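Local coordinates for Mlr6093 protein (Mesorhizobium loti, PDB 2QJ8) that is probably a zinc-dependent hydrolase of the succinylglutamate desuccinylase/aspartoacylase family, acting on linear amide or ester bonds, at residues Asp124-Ser127 with Arg128-Pro132. Sequence-based numbering, arbitrary orientation.
Sequences DAIS and RLLLP
Asp124 and Arg128, one helical turn apart, form a salt bridge: OD2 of Asp124 accepts an N-H from NH1 of Arg128, 3.1 Å away, with its syn lone pair and from outside the guanidinium plane. The bond is bent, 137° at the hydrogen, and the carboxylate and guanidinium planes stand 64° apart. Asp124 CG, anti to N (chi1 -180°), and the bend of the arginine chain at chi3 bring the ends together, with CD of Arg128 lying close to OD1 of Asp124 (3.2 Å). Were Asp124 replaced by alanine, the Arg128 guanidinium would be likely to lose this charged mate and turn more freely. This i to i+4 pair sits at the C-terminal end of helix 118-129, in the catalytic domain, where the last turn widens: Ile126 O accepts both the i+4 bond from Leu130 N (2.9 Å) and a straighter, pi-type i+5 bond from Leu131 N (3.0 Å). The Leu131 side chain turns back toward the helix, its CG 4.2 Å from Ile126 CG2 and its CD1 3.8 Å from Ser127 OG, whose hydrogen bond goes to Ala123 O. CD of Pro132 lies 3.3 Å from Ser127 O. From the surrounding fold, Leu22 of strand 16-24 touches Ala125, Ile126 and Leu129, whereas Leu49 of strand 47-52 meets Leu130 and Leu131.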
# COMPACT_ATOMS: atom_id res chain seq x y z
N ASP A 124 -17.65 22.54 -4.57
CA ASP A 124 -18.25 23.88 -4.60
C ASP A 124 -17.64 24.87 -3.59
O ASP A 124 -17.42 26.02 -3.96
CB ASP A 124 -19.75 23.77 -4.39
CG ASP A 124 -20.44 25.11 -4.41
OD1 ASP A 124 -20.52 25.73 -5.48
OD2 ASP A 124 -20.88 25.53 -3.34
N ALA A 125 -17.34 24.41 -2.37
CA ALA A 125 -16.75 25.23 -1.31
C ALA A 125 -15.34 25.68 -1.68
O ALA A 125 -15.01 26.84 -1.48
CB ALA A 125 -16.69 24.45 0.03
N ILE A 126 -14.53 24.75 -2.20
CA ILE A 126 -13.16 25.03 -2.64
C ILE A 126 -13.16 25.98 -3.84
O ILE A 126 -12.34 26.91 -3.92
CB ILE A 126 -12.39 23.70 -2.98
CG1 ILE A 126 -12.17 22.87 -1.70
CG2 ILE A 126 -11.06 23.98 -3.66
CD1 ILE A 126 -11.82 21.40 -1.95
N SER A 127 -14.09 25.74 -4.75
CA SER A 127 -14.26 26.52 -5.97
C SER A 127 -14.75 27.94 -5.75
O SER A 127 -14.33 28.84 -6.47
CB SER A 127 -15.20 25.80 -6.95
OG SER A 127 -14.68 24.51 -7.27
N ARG A 128 -15.63 28.14 -4.77
CA ARG A 128 -16.11 29.48 -4.45
C ARG A 128 -15.16 30.29 -3.55
O ARG A 128 -15.01 31.50 -3.77
CB ARG A 128 -17.52 29.42 -3.87
CG ARG A 128 -18.55 29.15 -4.94
CD ARG A 128 -19.88 28.68 -4.42
NE ARG A 128 -20.51 29.63 -3.49
CZ ARG A 128 -21.65 29.40 -2.82
NH1 ARG A 128 -22.29 28.25 -2.95
NH2 ARG A 128 -22.15 30.33 -1.99
N LEU A 129 -14.48 29.64 -2.61
CA LEU A 129 -13.64 30.32 -1.62
C LEU A 129 -12.14 30.34 -1.81
O LEU A 129 -11.48 31.25 -1.31
CB LEU A 129 -13.96 29.75 -0.24
CG LEU A 129 -15.40 30.10 0.17
CD1 LEU A 129 -15.98 29.09 1.08
CD2 LEU A 129 -15.41 31.51 0.78
N LEU A 130 -11.58 29.33 -2.46
CA LEU A 130 -10.11 29.22 -2.57
C LEU A 130 -9.59 29.42 -3.97
O LEU A 130 -8.67 30.20 -4.18
CB LEU A 130 -9.65 27.88 -2.00
CG LEU A 130 -10.03 27.54 -0.55
CD1 LEU A 130 -9.43 26.15 -0.20
CD2 LEU A 130 -9.52 28.56 0.46
N LEU A 131 -10.23 28.79 -4.95
CA LEU A 131 -9.79 28.91 -6.34
C LEU A 131 -9.73 30.32 -6.90
O LEU A 131 -8.78 30.61 -7.62
CB LEU A 131 -10.60 28.00 -7.28
CG LEU A 131 -10.51 26.50 -7.00
CD1 LEU A 131 -11.17 25.78 -8.17
CD2 LEU A 131 -9.08 26.06 -6.81
N PRO A 132 -10.72 31.19 -6.58
CA PRO A 132 -10.66 32.55 -7.14
C PRO A 132 -9.47 33.44 -6.66
O PRO A 132 -9.10 34.37 -7.37
CB PRO A 132 -12.00 33.15 -6.74
CG PRO A 132 -12.89 31.96 -6.44
CD PRO A 132 -11.94 31.02 -5.77